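Local structure of 6-O-methylguanine DNA methyltransferase (2B6C) at residues T50-K53 with E54-C57; V92-K95 with A96-P99. The protein is of unknown function but is probably a DNA alkylation repair enzyme of the AlkD-like family. All coordinates share one frame; numbering follows the deposited sequence.

In the fold
Both contacts are local, each made within one continuous run of eight residues at one end of a helix. Interaction 1 (50-57) is the start of helix 53-65. Interaction 2 (92-99) is the end of helix 88-94, where the chain leaves toward helix 104-120. Their centres lie about 18 Å apart and their nearest atoms about 4 Å apart, without touching. Lys-53 of interaction 1 forms a salt bridge with Glu-90 on helix 88-94. Tyr-97 of interaction 2 hydrogen-bonds Glu-61 on helix 53-65. Each contact holds its own sulfate ion, and Cys-57 and Phe-94 each lie beside bound beta-mercaptoethanol, all probably from the crystallisation liquor. Interaction 1 also reaches the second subunit.

Interaction 1 (T50-K53 with E54-C57); sequences TWPK and EKLC. With SO4 (sulfate ion), chain D.
The N-terminus of helix 53-65 is formed here, with Pro-52 as the N-cap and Trp-51 folded back against Lys-55 and Leu-56 of the first turn. The end of the Lys-55 chain lies over one face of the indole's five-membered ring. CE of Lys-55 sits almost on the normal through the centre of that Trp-51 ring, as a CH-pi contact. NZ of Lys-55, 3.7 Å from NE1 of Trp-51, makes a cation-pi pair with the same ring. CG of Lys-55 is anti to the backbone N (chi1 -177°) and the chain runs on extended, which brings NZ over the pyrrole ring. Leu-56 meets the benzo part instead, with CD1 4.0 Å from CE3 of Trp-51. The indole NE1 is hydrogen-bonded to Glu-47.

Regular helical bonding starts at the cap. Leu-56 N donates to Pro-52 O at 3.0 Å, and Cys-57 N donates to Lys-53 O at 3.0 Å. Both are i to i+4 bonds, and both are nearly straight. At the N-terminal end of the helix, Lys-53 N donates to O4 of the sulfate ion at 3.0 Å, with CB of Pro-52 beside O1. The same ion accepts a bond from Lys-53 N of the second subunit, so it joins two helix starts. Their positive ends would be expected to attract the anion. The Lys-53 chain bends at chi2, chi3 and chi4 and passes SG of Cys-57 with its CD at 4.1 Å. Its NZ makes a salt bridge with Glu-90 and a hydrogen bond to Arg-85 O. Cys-57 SG is covalently linked to beta-mercaptoethanol, probably from the crystallisation liquor.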
# COMPACT_ATOMS: atom_id res chain seq x y z
N THR B 50 5.03 -0.21 11.39
CA THR B 50 4.48 -0.37 12.74
C THR B 50 5.05 0.65 13.75
O THR B 50 4.54 0.79 14.86
CB THR B 50 4.66 -1.85 13.30
OG1 THR B 50 5.99 -2.05 13.76
CG2 THR B 50 4.32 -2.91 12.25
N TRP B 51 6.11 1.34 13.36
CA TRP B 51 6.78 2.28 14.26
C TRP B 51 5.93 3.52 14.49
O TRP B 51 5.28 4.00 13.55
CB TRP B 51 8.16 2.73 13.75
CG TRP B 51 9.17 1.63 13.53
CD1 TRP B 51 9.19 0.37 14.13
CD2 TRP B 51 10.33 1.70 12.71
NE1 TRP B 51 10.29 -0.35 13.66
CE2 TRP B 51 11.00 0.44 12.80
CE3 TRP B 51 10.85 2.68 11.86
CZ2 TRP B 51 12.16 0.17 12.08
CZ3 TRP B 51 12.00 2.41 11.16
CH2 TRP B 51 12.63 1.15 11.26
N PRO B 52 5.95 4.05 15.73
CA PRO B 52 5.38 5.36 15.98
C PRO B 52 6.03 6.35 15.02
O PRO B 52 7.19 6.15 14.59
CB PRO B 52 5.74 5.65 17.43
CG PRO B 52 5.92 4.22 18.06
CD PRO B 52 6.54 3.44 16.95
N LYS B 53 5.27 7.37 14.63
CA LYS B 53 5.76 8.38 13.70
C LYS B 53 7.12 8.94 14.12
O LYS B 53 8.02 9.10 13.29
CB LYS B 53 4.74 9.52 13.56
CG LYS B 53 5.11 10.61 12.51
CD LYS B 53 5.38 10.05 11.08
CE LYS B 53 4.16 9.37 10.44
NZ LYS B 53 3.02 10.34 10.25
N GLU B 54 7.28 9.24 15.40
CA GLU B 54 8.53 9.84 15.88
C GLU B 54 9.72 8.89 15.65
O GLU B 54 10.78 9.32 15.20
CB GLU B 54 8.45 10.24 17.35
CG GLU B 54 9.57 11.22 17.78
CD GLU B 54 9.51 11.57 19.29
OE1 GLU B 54 8.95 10.78 20.09
OE2 GLU B 54 10.05 12.64 19.69
N LYS B 55 9.51 7.61 15.95
CA LYS B 55 10.54 6.61 15.72
C LYS B 55 10.89 6.55 14.23
O LYS B 55 12.07 6.50 13.89
CB LYS B 55 10.14 5.23 16.28
CG LYS B 55 11.24 4.18 16.10
CD LYS B 55 10.87 2.84 16.73
CE LYS B 55 11.92 1.79 16.39
NZ LYS B 55 11.61 0.50 17.06
N LEU B 56 9.87 6.55 13.35
CA LEU B 56 10.07 6.49 11.90
C LEU B 56 10.94 7.65 11.40
O LEU B 56 11.89 7.42 10.64
CB LEU B 56 8.74 6.42 11.13
CG LEU B 56 8.79 6.39 9.58
CD1 LEU B 56 9.68 5.26 9.00
CD2 LEU B 56 7.39 6.37 8.99
N CYS B 57 10.64 8.87 11.81
CA CYS B 57 11.46 10.04 11.44
C CYS B 57 12.89 9.95 11.97
O CYS B 57 13.85 10.31 11.28
CB CYS B 57 10.80 11.35 11.91
SG CYS B 57 9.13 11.58 11.19
S SO4 D . 1.98 6.84 17.02
O1 SO4 D . 2.64 5.92 17.96
O2 SO4 D . 0.99 7.60 17.78
O3 SO4 D . 1.37 5.99 16.00
O4 SO4 D . 2.85 7.84 16.41

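Interaction 2 (V92-K95 with A96-P99); sequences VAFK and AYVP. With SO4 (sulfate ion), chain I.
Ala-93 with Ala-96, Phe-94 with Tyr-97 and Lys-95 with Val-98 are joined by i to i+3 backbone bonds, the pattern of a 3-10 turn, at the C-terminal end of helix 88-94. Ala-96 N donates to Ala-93 O at 3.2 Å, Tyr-97 N to Phe-94 O at 3.0 Å, and Val-98 N to Lys-95 O at 3.1 Å. A like bond from Lys-95 N to Val-92 O precedes them. Pro-99 CD also rests against Lys-95 O.

The apolar contact is between two rings. CD1 of Phe-94 is 3.7 Å from CD2 of Tyr-97, and the two side chains slant across each other. Three residues apart, they leave the same side of the turn; like chi1 values (-80° and -74°) give both a similar lean. Tyr-97 OH is hydrogen-bonded to Glu-61.

The charged contact is with a sulfate ion. Lys-95 is extended until a bend at chi4, and its NZ donates to O3 at 2.9 Å. The ion is also hydrogen-bonded to Glu-136 N, Asn-137 N and Asn-140 ND2.

Phe-94 and Tyr-97 pack on Ile-60 of helix 53-65. On helix 104-120, Phe-113 lies edge-to-face with Phe-94, and the Trp-110 ring meets that of Tyr-97. Val-98 reaches helices 104-120, 125-132 and 138-146.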
# COMPACT_ATOMS: atom_id res chain seq x y z
N VAL B 92 6.68 18.34 3.69
CA VAL B 92 7.43 19.59 3.52
C VAL B 92 8.77 19.50 4.26
O VAL B 92 9.76 20.02 3.77
CB VAL B 92 6.60 20.82 3.98
CG1 VAL B 92 7.42 22.12 3.93
CG2 VAL B 92 5.36 20.97 3.11
N ALA B 93 8.82 18.82 5.42
CA ALA B 93 10.05 18.74 6.22
C ALA B 93 11.08 17.83 5.55
O ALA B 93 12.30 18.04 5.68
CB ALA B 93 9.76 18.29 7.69
N PHE B 94 10.61 16.85 4.78
CA PHE B 94 11.55 16.00 4.02
C PHE B 94 12.36 16.76 2.94
O PHE B 94 13.39 16.28 2.50
CB PHE B 94 10.86 14.82 3.35
CG PHE B 94 10.58 13.64 4.26
CD1 PHE B 94 11.62 12.80 4.68
CD2 PHE B 94 9.27 13.34 4.64
CE1 PHE B 94 11.34 11.68 5.47
CE2 PHE B 94 8.99 12.23 5.45
CZ PHE B 94 10.03 11.40 5.85
N LYS B 95 11.89 17.93 2.51
CA LYS B 95 12.63 18.71 1.51
C LYS B 95 14.04 19.06 2.01
O LYS B 95 14.96 19.17 1.20
CB LYS B 95 11.85 19.98 1.05
CG LYS B 95 12.76 21.02 0.34
CD LYS B 95 12.04 22.07 -0.48
CE LYS B 95 13.05 23.09 -1.06
NZ LYS B 95 13.76 23.82 0.05
N ALA B 96 14.22 19.19 3.33
CA ALA B 96 15.53 19.43 3.92
C ALA B 96 16.58 18.38 3.51
O ALA B 96 17.78 18.68 3.54
CB ALA B 96 15.46 19.58 5.48
N TYR B 97 16.16 17.17 3.16
CA TYR B 97 17.09 16.10 2.78
C TYR B 97 17.58 16.18 1.34
O TYR B 97 18.65 15.66 1.02
CB TYR B 97 16.47 14.72 2.97
CG TYR B 97 16.33 14.24 4.39
CD1 TYR B 97 17.44 13.81 5.11
CD2 TYR B 97 15.07 14.18 5.00
CE1 TYR B 97 17.30 13.35 6.43
CE2 TYR B 97 14.92 13.73 6.31
CZ TYR B 97 16.04 13.31 7.02
OH TYR B 97 15.89 12.84 8.34
N VAL B 98 16.82 16.82 0.45
CA VAL B 98 17.14 16.78 -0.97
C VAL B 98 18.57 17.30 -1.32
O VAL B 98 19.33 16.60 -1.98
CB VAL B 98 16.01 17.43 -1.83
CG1 VAL B 98 16.45 17.59 -3.29
CG2 VAL B 98 14.71 16.60 -1.72
N PRO B 99 18.96 18.49 -0.79
CA PRO B 99 20.33 18.98 -0.96
C PRO B 99 21.41 18.26 -0.10
O PRO B 99 22.61 18.44 -0.39
CB PRO B 99 20.25 20.46 -0.52
CG PRO B 99 18.91 20.71 -0.02
CD PRO B 99 18.11 19.44 -0.04
S SO4 I . 16.68 26.24 -1.66
O1 SO4 I . 17.28 26.21 -0.33
O2 SO4 I . 16.39 27.63 -2.08
O3 SO4 I . 15.37 25.57 -1.60
O4 SO4 I . 17.59 25.58 -2.62